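Local structure of putative enoyl-CoA hydratase/isomerase (Mycobacterium abscessus, 3RSI) at the interface of chains A and B. The protein belongs to the enoyl-CoA hydratase/isomerase (crotonase) family and probably acts on the double bond of an acyl-CoA thioester in lipid metabolism. Coordinates in Å, arbitrary orientation; residue numbers count along the deposited sequence, not the author numbering. Chains: chain A/B, Putative enoyl-CoA hydratase/isomerase.

Contact 1: the interface of chains A and B. Residues chain A 124-127, 182-185; chain B 160-161, 164-165.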
loop_
_atom_site.group_PDB
_atom_site.type_symbol
_atom_site.label_atom_id
_atom_site.label_comp_id
_atom_site.label_asym_id
_atom_site.label_seq_id
_atom_site.Cartn_x
_atom_site.Cartn_y
_atom_site.Cartn_z
ATOM N N THR A 124 13.140 1.029 9.266
ATOM C CA THR A 124 13.779 2.264 8.850
ATOM C C THR A 124 12.727 3.129 8.161
ATOM O O THR A 124 11.755 2.611 7.585
ATOM C CB THR A 124 14.993 2.026 7.921
ATOM O OG1 THR A 124 14.553 1.575 6.636
ATOM C CG2 THR A 124 15.947 1.023 8.554
ATOM N N ASP A 125 12.917 4.440 8.214
ATOM C CA ASP A 125 11.953 5.399 7.688
ATOM C C ASP A 125 12.182 5.760 6.237
ATOM O O ASP A 125 11.231 5.800 5.449
ATOM C CB ASP A 125 11.991 6.663 8.528
ATOM C CG ASP A 125 11.720 6.388 9.983
ATOM O OD1 ASP A 125 10.640 5.850 10.248
ATOM O OD2 ASP A 125 12.569 6.720 10.859
ATOM N N ILE A 126 13.445 6.042 5.910
ATOM C CA ILE A 126 13.851 6.576 4.614
ATOM C C ILE A 126 14.953 5.655 4.108
ATOM O O ILE A 126 15.823 5.246 4.886
ATOM C CB ILE A 126 14.330 8.060 4.733
ATOM C CG1 ILE A 126 13.151 8.945 5.148
ATOM C CG2 ILE A 126 14.964 8.584 3.401
ATOM C CD1 ILE A 126 13.546 10.294 5.751
ATOM N N ARG A 127 14.883 5.293 2.827
ATOM C CA ARG A 127 15.655 4.155 2.303
ATOM C C ARG A 127 16.299 4.447 0.953
ATOM O O ARG A 127 15.611 4.667 -0.042
ATOM C CB ARG A 127 14.752 2.918 2.202
ATOM C CG ARG A 127 14.155 2.486 3.564
ATOM C CD ARG A 127 13.000 1.530 3.401
ATOM N NE ARG A 127 12.186 1.447 4.617
ATOM C CZ ARG A 127 11.041 0.774 4.710
ATOM N NH1 ARG A 127 10.540 0.145 3.648
ATOM N NH2 ARG A 127 10.374 0.755 5.857
ATOM N N GLY A 182 8.204 0.192 -4.177
ATOM C CA GLY A 182 8.205 1.118 -3.036
ATOM C C GLY A 182 8.858 0.577 -1.772
ATOM O O GLY A 182 8.638 1.106 -0.675
ATOM N N LEU A 183 9.657 -0.478 -1.892
ATOM C CA LEU A 183 10.400 -0.958 -0.727
ATOM C C LEU A 183 11.480 0.059 -0.307
ATOM O O LEU A 183 11.783 0.207 0.887
ATOM C CB LEU A 183 11.061 -2.308 -1.001
ATOM C CG LEU A 183 11.736 -2.975 0.213
ATOM C CD1 LEU A 183 10.754 -3.186 1.356
ATOM C CD2 LEU A 183 12.392 -4.323 -0.205
ATOM N N VAL A 184 12.055 0.741 -1.299
ATOM C CA VAL A 184 13.013 1.806 -1.058
ATOM C C VAL A 184 12.555 3.084 -1.779
ATOM O O VAL A 184 11.728 3.045 -2.712
ATOM C CB VAL A 184 14.434 1.394 -1.512
ATOM C CG1 VAL A 184 14.841 0.066 -0.811
ATOM C CG2 VAL A 184 14.495 1.225 -3.033
ATOM N N GLY A 185 13.085 4.212 -1.329
ATOM C CA GLY A 185 12.708 5.500 -1.855
ATOM C C GLY A 185 13.608 6.082 -2.917
ATOM O O GLY A 185 13.206 7.012 -3.611
ATOM N N TYR B 160 4.953 3.118 2.386
ATOM C CA TYR B 160 5.392 3.601 3.686
ATOM C C TYR B 160 6.650 4.434 3.638
ATOM O O TYR B 160 6.678 5.519 4.196
ATOM C CB TYR B 160 5.649 2.385 4.554
ATOM C CG TYR B 160 6.023 2.641 5.984
ATOM C CD1 TYR B 160 5.035 2.760 6.969
ATOM C CD2 TYR B 160 7.350 2.683 6.378
ATOM C CE1 TYR B 160 5.377 2.945 8.309
ATOM C CE2 TYR B 160 7.701 2.860 7.706
ATOM C CZ TYR B 160 6.704 2.991 8.670
ATOM O OH TYR B 160 7.047 3.177 9.998
ATOM N N THR B 161 7.708 3.933 2.999
ATOM C CA THR B 161 8.980 4.675 3.038
ATOM C C THR B 161 8.899 6.040 2.369
ATOM O O THR B 161 9.537 6.981 2.838
ATOM C CB THR B 161 10.193 3.857 2.525
ATOM O OG1 THR B 161 11.404 4.541 2.883
ATOM C CG2 THR B 161 10.140 3.617 1.010
ATOM N N MET B 164 6.778 8.370 4.709
ATOM C CA MET B 164 7.662 8.799 5.793
ATOM C C MET B 164 8.633 9.868 5.321
ATOM O O MET B 164 8.821 10.866 5.998
ATOM C CB MET B 164 8.487 7.633 6.312
ATOM C CG MET B 164 7.828 6.870 7.373
ATOM S SD MET B 164 7.692 7.809 8.892
ATOM C CE MET B 164 7.246 6.388 9.927
ATOM N N GLU B 165 9.259 9.634 4.167
ATOM C CA GLU B 165 10.225 10.561 3.624
ATOM C C GLU B 165 9.600 11.931 3.371
ATOM O O GLU B 165 10.174 12.950 3.750
ATOM C CB GLU B 165 10.845 10.024 2.334
ATOM C CG GLU B 165 11.876 10.967 1.752
ATOM C CD GLU B 165 12.654 10.394 0.613
ATOM O OE1 GLU B 165 12.370 9.248 0.185
ATOM O OE2 GLU B 165 13.545 11.114 0.128
HETATM O O HOH W 1 7.727 1.223 1.768
HETATM O O HOH W 2 12.544 6.544 1.328
HETATM O O HOH W 3 9.554 3.449 10.448
#

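Contact 2: the interface of chains A and B. Residues chain A 211, 241, 244, 246-247, 250; chain B 142-145.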
loop_
_atom_site.group_PDB
_atom_site.type_symbol
_atom_site.label_atom_id
_atom_site.label_comp_id
_atom_site.label_asym_id
_atom_site.label_seq_id
_atom_site.Cartn_x
_atom_site.Cartn_y
_atom_site.Cartn_z
ATOM N N ALA A 211 8.745 18.756 15.930
ATOM C CA ALA A 211 7.854 18.454 14.798
ATOM C C ALA A 211 8.191 17.109 14.119
ATOM O O ALA A 211 7.301 16.303 13.845
ATOM C CB ALA A 211 7.888 19.595 13.785
ATOM N N VAL A 241 3.001 20.572 18.960
ATOM C CA VAL A 241 3.780 21.145 17.860
ATOM C C VAL A 241 3.239 22.516 17.518
ATOM O O VAL A 241 4.013 23.479 17.404
ATOM C CB VAL A 241 3.766 20.259 16.614
ATOM C CG1 VAL A 241 4.487 20.968 15.449
ATOM C CG2 VAL A 241 4.388 18.900 16.926
ATOM N N SER A 244 4.218 25.206 19.998
ATOM C CA SER A 244 5.648 25.234 20.360
ATOM C C SER A 244 6.381 26.539 19.993
ATOM O O SER A 244 5.984 27.273 19.093
ATOM C CB SER A 244 6.392 24.061 19.719
ATOM O OG SER A 244 6.412 24.180 18.318
ATOM N N ASP A 246 9.282 26.434 18.615
ATOM C CA ASP A 246 9.802 26.113 17.271
ATOM C C ASP A 246 8.862 26.515 16.143
ATOM O O ASP A 246 9.312 26.998 15.122
ATOM C CB ASP A 246 10.163 24.617 17.168
ATOM C CG ASP A 246 11.587 24.320 17.656
ATOM O OD1 ASP A 246 12.278 25.243 18.150
ATOM O OD2 ASP A 246 12.026 23.161 17.524
ATOM N N ALA A 247 7.562 26.326 16.335
ATOM C CA ALA A 247 6.563 26.737 15.338
ATOM C C ALA A 247 6.600 28.245 15.128
ATOM O O ALA A 247 6.559 28.713 14.000
ATOM C CB ALA A 247 5.156 26.297 15.758
ATOM N N GLY A 250 9.752 29.098 13.325
ATOM C CA GLY A 250 9.567 28.735 11.923
ATOM C C GLY A 250 8.823 29.762 11.080
ATOM O O GLY A 250 9.177 29.987 9.920
ATOM N N ARG B 142 9.197 24.243 8.727
ATOM C CA ARG B 142 8.826 25.424 9.486
ATOM C C ARG B 142 8.389 25.068 10.906
ATOM O O ARG B 142 7.754 25.872 11.582
ATOM C CB ARG B 142 7.696 26.195 8.784
ATOM N N GLY B 143 8.741 23.888 11.382
ATOM C CA GLY B 143 8.434 23.531 12.766
ATOM C C GLY B 143 6.957 23.236 12.996
ATOM O O GLY B 143 6.479 23.332 14.121
ATOM N N LEU B 144 6.252 22.865 11.925
ATOM C CA LEU B 144 4.854 22.416 11.990
ATOM C C LEU B 144 4.774 20.956 11.568
ATOM O O LEU B 144 5.770 20.392 11.111
ATOM C CB LEU B 144 3.974 23.263 11.056
ATOM C CG LEU B 144 3.774 24.744 11.418
ATOM C CD1 LEU B 144 3.033 25.509 10.292
ATOM C CD2 LEU B 144 3.018 24.866 12.734
ATOM N N VAL B 145 3.588 20.349 11.704
ATOM C CA VAL B 145 3.344 19.032 11.127
ATOM C C VAL B 145 2.116 19.032 10.212
ATOM O O VAL B 145 1.213 19.834 10.393
ATOM C CB VAL B 145 3.196 17.958 12.222
ATOM C CG1 VAL B 145 4.556 17.728 12.964
ATOM C CG2 VAL B 145 2.041 18.289 13.162
HETATM O O HOH W 4 7.654 22.293 16.635
HETATM O O HOH W 5 5.786 27.695 11.946
#

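Contact 3: the interface of chains A and B. Residues chain A 125, 216, 219-220; chain B 151, 155, 160, 164, 167-168.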
loop_
_atom_site.group_PDB
_atom_site.type_symbol
_atom_site.label_atom_id
_atom_site.label_comp_id
_atom_site.label_asym_id
_atom_site.label_seq_id
_atom_site.Cartn_x
_atom_site.Cartn_y
_atom_site.Cartn_z
ATOM N N ASP A 125 12.917 4.440 8.214
ATOM C CA ASP A 125 11.953 5.399 7.688
ATOM C C ASP A 125 12.182 5.760 6.237
ATOM O O ASP A 125 11.231 5.800 5.449
ATOM C CB ASP A 125 11.991 6.663 8.528
ATOM C CG ASP A 125 11.720 6.388 9.983
ATOM O OD1 ASP A 125 10.640 5.850 10.248
ATOM O OD2 ASP A 125 12.569 6.720 10.859
ATOM N N LYS A 216 6.759 11.560 13.286
ATOM C CA LYS A 216 7.036 10.124 13.252
ATOM C C LYS A 216 6.157 9.339 14.221
ATOM O O LYS A 216 5.591 8.313 13.838
ATOM C CB LYS A 216 8.500 9.807 13.499
ATOM C CG LYS A 216 8.761 8.315 13.408
ATOM C CD LYS A 216 10.226 7.950 13.411
ATOM C CE LYS A 216 10.403 6.422 13.322
ATOM N NZ LYS A 216 11.848 6.022 13.188
ATOM N N ILE A 219 2.585 9.168 12.774
ATOM C CA ILE A 219 2.564 8.273 11.621
ATOM C C ILE A 219 2.524 6.825 12.117
ATOM O O ILE A 219 1.654 6.065 11.715
ATOM C CB ILE A 219 3.767 8.500 10.683
ATOM C CG1 ILE A 219 3.716 9.896 10.071
ATOM C CG2 ILE A 219 3.796 7.446 9.561
ATOM C CD1 ILE A 219 5.060 10.414 9.557
ATOM N N VAL A 220 3.428 6.461 13.017
ATOM C CA VAL A 220 3.520 5.075 13.479
ATOM C C VAL A 220 2.331 4.712 14.351
ATOM O O VAL A 220 1.660 3.718 14.081
ATOM C CB VAL A 220 4.880 4.793 14.208
ATOM C CG1 VAL A 220 4.927 3.355 14.758
ATOM C CG2 VAL A 220 6.027 5.013 13.228
ATOM N N MET B 151 -0.639 12.296 8.440
ATOM C CA MET B 151 0.148 11.366 9.250
ATOM C C MET B 151 -0.600 10.051 9.467
ATOM O O MET B 151 0.006 9.004 9.474
ATOM C CB MET B 151 0.583 12.026 10.554
ATOM C CG MET B 151 1.539 13.202 10.290
ATOM S SD MET B 151 2.133 14.084 11.741
ATOM C CE MET B 151 0.680 15.032 12.158
ATOM N N LYS B 155 0.681 7.062 4.491
ATOM C CA LYS B 155 1.257 5.713 4.465
ATOM C C LYS B 155 0.239 4.653 4.112
ATOM O O LYS B 155 0.628 3.557 3.755
ATOM C CB LYS B 155 1.896 5.324 5.809
ATOM C CG LYS B 155 0.880 5.280 6.966
ATOM C CD LYS B 155 1.424 4.671 8.203
ATOM C CE LYS B 155 0.309 4.418 9.212
ATOM N NZ LYS B 155 -0.317 5.684 9.758
ATOM N N TYR B 160 4.953 3.118 2.386
ATOM C CA TYR B 160 5.392 3.601 3.686
ATOM C C TYR B 160 6.650 4.434 3.638
ATOM O O TYR B 160 6.678 5.519 4.196
ATOM C CB TYR B 160 5.649 2.385 4.554
ATOM C CG TYR B 160 6.023 2.641 5.984
ATOM C CD1 TYR B 160 5.035 2.760 6.969
ATOM C CD2 TYR B 160 7.350 2.683 6.378
ATOM C CE1 TYR B 160 5.377 2.945 8.309
ATOM C CE2 TYR B 160 7.701 2.860 7.706
ATOM C CZ TYR B 160 6.704 2.991 8.670
ATOM O OH TYR B 160 7.047 3.177 9.998
ATOM N N MET B 164 6.778 8.370 4.709
ATOM C CA MET B 164 7.662 8.799 5.793
ATOM C C MET B 164 8.633 9.868 5.321
ATOM O O MET B 164 8.821 10.866 5.998
ATOM C CB MET B 164 8.487 7.633 6.312
ATOM C CG MET B 164 7.828 6.870 7.373
ATOM S SD MET B 164 7.692 7.809 8.892
ATOM C CE MET B 164 7.246 6.388 9.927
ATOM N N ILE B 167 7.024 13.395 4.750
ATOM C CA ILE B 167 6.620 14.078 5.979
ATOM C C ILE B 167 7.805 14.484 6.833
ATOM O O ILE B 167 7.838 15.596 7.344
ATOM C CB ILE B 167 5.631 13.211 6.792
ATOM C CG1 ILE B 167 4.323 13.073 5.982
ATOM C CG2 ILE B 167 5.348 13.837 8.164
ATOM C CD1 ILE B 167 3.294 12.145 6.599
ATOM N N LEU B 168 8.780 13.591 6.976
ATOM C CA LEU B 168 9.940 13.879 7.815
ATOM C C LEU B 168 10.967 14.810 7.138
ATOM O O LEU B 168 11.626 15.562 7.840
ATOM C CB LEU B 168 10.601 12.587 8.299
ATOM C CG LEU B 168 9.692 11.598 9.037
ATOM C CD1 LEU B 168 10.519 10.398 9.474
ATOM C CD2 LEU B 168 8.938 12.243 10.244
HETATM O O HOH W 6 9.554 3.449 10.448
#

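Contact 4: the interface of chains A and B. Residues chain A 179-180, 182, 184-185; chain B 180-181.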
loop_
_atom_site.group_PDB
_atom_site.type_symbol
_atom_site.label_atom_id
_atom_site.label_comp_id
_atom_site.label_asym_id
_atom_site.label_seq_id
_atom_site.Cartn_x
_atom_site.Cartn_y
_atom_site.Cartn_z
ATOM N N TYR A 179 12.672 -0.532 -5.806
ATOM C CA TYR A 179 12.191 0.838 -6.016
ATOM C C TYR A 179 10.798 0.817 -6.685
ATOM O O TYR A 179 9.897 1.562 -6.299
ATOM C CB TYR A 179 13.174 1.620 -6.892
ATOM C CG TYR A 179 12.767 3.054 -7.131
ATOM C CD1 TYR A 179 12.758 3.973 -6.085
ATOM C CD2 TYR A 179 12.387 3.496 -8.401
ATOM C CE1 TYR A 179 12.381 5.302 -6.293
ATOM C CE2 TYR A 179 12.007 4.815 -8.619
ATOM C CZ TYR A 179 11.996 5.717 -7.550
ATOM O OH TYR A 179 11.608 7.028 -7.750
ATOM N N HIS A 180 10.637 -0.041 -7.685
ATOM C CA HIS A 180 9.349 -0.163 -8.378
ATOM C C HIS A 180 8.201 -0.389 -7.403
ATOM O O HIS A 180 7.162 0.257 -7.492
ATOM C CB HIS A 180 9.357 -1.296 -9.402
ATOM C CG HIS A 180 8.068 -1.408 -10.149
ATOM N ND1 HIS A 180 7.836 -0.750 -11.336
ATOM C CD2 HIS A 180 6.920 -2.063 -9.843
ATOM C CE1 HIS A 180 6.601 -1.000 -11.731
ATOM N NE2 HIS A 180 6.027 -1.799 -10.844
ATOM N N GLY A 182 8.204 0.192 -4.177
ATOM C CA GLY A 182 8.205 1.118 -3.036
ATOM C C GLY A 182 8.858 0.577 -1.772
ATOM O O GLY A 182 8.638 1.106 -0.675
ATOM N N VAL A 184 12.055 0.741 -1.299
ATOM C CA VAL A 184 13.013 1.806 -1.058
ATOM C C VAL A 184 12.555 3.084 -1.779
ATOM O O VAL A 184 11.728 3.045 -2.712
ATOM C CB VAL A 184 14.434 1.394 -1.512
ATOM C CG1 VAL A 184 14.841 0.066 -0.811
ATOM C CG2 VAL A 184 14.495 1.225 -3.033
ATOM N N GLY A 185 13.085 4.212 -1.329
ATOM C CA GLY A 185 12.708 5.500 -1.855
ATOM C C GLY A 185 13.608 6.082 -2.917
ATOM O O GLY A 185 13.206 7.012 -3.611
ATOM N N HIS B 180 4.786 7.261 -9.860
ATOM C CA HIS B 180 5.535 6.042 -9.505
ATOM C C HIS B 180 5.051 5.391 -8.195
ATOM O O HIS B 180 4.875 4.160 -8.114
ATOM C CB HIS B 180 7.031 6.340 -9.374
ATOM C CG HIS B 180 7.852 5.137 -9.042
ATOM N ND1 HIS B 180 8.429 4.345 -10.003
ATOM C CD2 HIS B 180 8.190 4.589 -7.851
ATOM C CE1 HIS B 180 9.092 3.359 -9.427
ATOM N NE2 HIS B 180 8.963 3.483 -8.118
ATOM N N PHE B 181 4.847 6.227 -7.183
ATOM C CA PHE B 181 4.459 5.766 -5.850
ATOM C C PHE B 181 2.938 5.707 -5.633
ATOM O O PHE B 181 2.482 5.404 -4.536
ATOM C CB PHE B 181 5.142 6.635 -4.796
ATOM C CG PHE B 181 6.610 6.373 -4.677
ATOM C CD1 PHE B 181 7.057 5.292 -3.962
ATOM C CD2 PHE B 181 7.537 7.188 -5.313
ATOM C CE1 PHE B 181 8.430 5.024 -3.852
ATOM C CE2 PHE B 181 8.890 6.942 -5.207
ATOM C CZ PHE B 181 9.342 5.856 -4.486
HETATM O O HOH W 7 5.756 1.805 -9.606
HETATM O O HOH W 8 5.722 2.035 -5.851
#

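Contact 1: the interface of chains A and B
In this contact between two crotonase-family subunits, B:Thr161, in the first turn of helix 160-169, plugs in between the start of strand 126-130 and loop residues 182-185 of chain A. The tight part is centred on its side chain. OG1, anti to the backbone N (chi1 -167°), gives its hydroxyl to A:Asp125 O at 2.9 Å, arriving from above the carbonyl plane. The methyl CG2 turns the other way, toward A:Gly182 O at 3.4 Å and the backbone of A:Val184. CB lies over one face of the A:Arg127 guanidinium, near its rim. The orientation of that guanidinium is fixed within chain A: NE and NH2 converge side-on on A:Thr124 O, and NH1 makes a nearly straight bond (173° at H) to A:Leu183 O at 3.0 Å. Beside this plug, B:Met164 CB packs on A:Asp125 O and its CE reaches the carboxylate OD1 at 3.5 Å. Around the rim the contact is looser and watered. Water 1 links B:Thr161 N to A:Gly182 O; separately, water 3 links the B:Tyr160 phenol OH to A:Asp125 OD1. Water 2 joins B:Thr161 OG1, the B:Glu165 carboxylate OE1 and A:Arg127 N. Beside water 2, A:Ile126 CG1 lies 3.7 Å from B:Glu165 CA.

Contact 2: the interface of chains A and B
B:Gly143 and B:Leu144, just after the 3-10 helix 139-142, lie against A:Val241, A:Ala247 and A:Ala211 from three C-terminal helices of the neighbouring crotonase-fold subunit. The direct contacts are van der Waals, with no polar atom of one chain within bonding distance of the other. A:Val241 points CG1 at the B:Gly143 carbonyl, 3.4 Å from O, because CG1 stands anti to the backbone N (chi1 175°); the same methyl also touches B:Leu144 CA. Its CG2 faces B:Val145 CG1 at 4.1 Å, the two valines crossing obliquely. The A:Ala211 methyl CB sits 3.5 Å from B:Leu144 O, while B:Val145 CG1 lies against the backbone of A:Ala211. A:Ala247 CB meets the tip of B:Leu144 at CD2, 4.0 Å away. Small residues let the backbones come close: A:Gly250 CA lies 3.4 Å from B:Arg142 O. The side chain of B:Arg142 is incomplete in the model. Polar links run through water. Water 4 bridges B:Gly143 O and the A:Ser244 hydroxyl OG, which is itself fixed by donating to A:Val241 O at 2.7 Å and accepting from A:Ala247 N. Water 5 lies 2.7 Å from B:Arg142 O; its further link to A:Ala247 O is implausibly short and remains doubtful.

Contact 3: the interface of chains A and B
Helix 209-222 of chain A brings A:Ile219 and A:Val220 against helices 150-157 and 160-169 of chain B, with the backbone of A:Ile219 in regular helical geometry. A:Ile219 is ringed by chain B side chains. Its CD1 meets B:Ile167 CG2 tip to tip at 3.7 Å, while CG1 crosses B:Met151 at about a right angle, 3.8 Å from CB. The branch CG2 turns toward B:Met164 CE at 3.6 Å and B:Lys155 CD. B:Met164, bent at chi2 (-69°), carries its terminal methyl on to A:Val220 CG2, which also touches the B:Tyr160 hydroxyl. Running opposite to A:Ile219, B:Lys155 bends at its last torsion (-67°) and delivers NZ to A:Ile219 O at 2.8 Å. This bond lies in the carbonyl plane, on a lone pair, near the helix C-terminus. A:Lys216 spans to the A:Asp125 carboxylate and forms a salt bridge from NZ to the syn side of OD2 at 2.5 Å; B:Leu168 CD2 packs on its CB at 4.1 Å. An apolar centre with a lysine cap thus joins helix 209-222 of one subunit to helices 150-157 and 160-169 of its neighbour in the deposited trimer.

Contact 4: the interface of chains A and B
The side chains of A:Tyr179 and B:His180 both leave their helices with CG anti to the backbone N (chi1 -179° in each), and this brings the phenol and imidazole rings face to face. At B:Phe181, CG instead lies beside the backbone N (chi1 -72°), and its ring meets the same tyrosine at about a right angle. The three rings form an aromatic cluster where helix 175-180 of each of two crotonase-family subunits meets in the deposited trimer. The tyrosine and histidine rings stack with centroids 4.2 Å apart and a 24° tilt. The overlap is offset toward the CD2-CE2 side of the tyrosine, with B:His180 CE1 3.4 Å from A:Tyr179 CE2. B:His180 NE2 donates to A:Tyr179 O at 2.8 Å; the acceptor lies close to the imidazole plane, but the donor stands above the carbonyl plane. A:Tyr179 thus gives one histidine both a ring face and a backbone acceptor. B:Phe181 supplies the edge of an edge-to-face pair: its CZ stands over the rim of the tyrosine face that B:His180 also covers, 3.6 Å from A:Tyr179 CE1. Within chain B, B:His180 CD2 covers a phenylalanine face, which may help fix the imidazole's rotation. Waters 7 and 8 each bridge the backbone oxygens of A:His180 and B:His180, equivalent residues of the two subunits. Water 7 also sits over the centre of the B:His180 imidazole, 3.6 Å above its plane.

Contacts 1, 3 and 4 form a continuous stretch of the A-B interface. The C-alpha centres of contacts 1 and 4 are about 8 Å apart, and those of contacts 1 and 3 about 9 Å. Contact 1 shares A:Gly182, A:Val184 and A:Gly185 with contact 4, and A:Asp125, B:Tyr160 and B:Met164 with contact 3, so helix 160-169 of chain B serves two patches. Contact 2 is more remote, about 16 Å from contact 3 and 28 Å from contact 4 between C-alpha centres, but helix 209-222 of chain A enters both contacts 2 and 3. The deposited assembly is a trimer, consistent with the trimeric building block typical of crotonases.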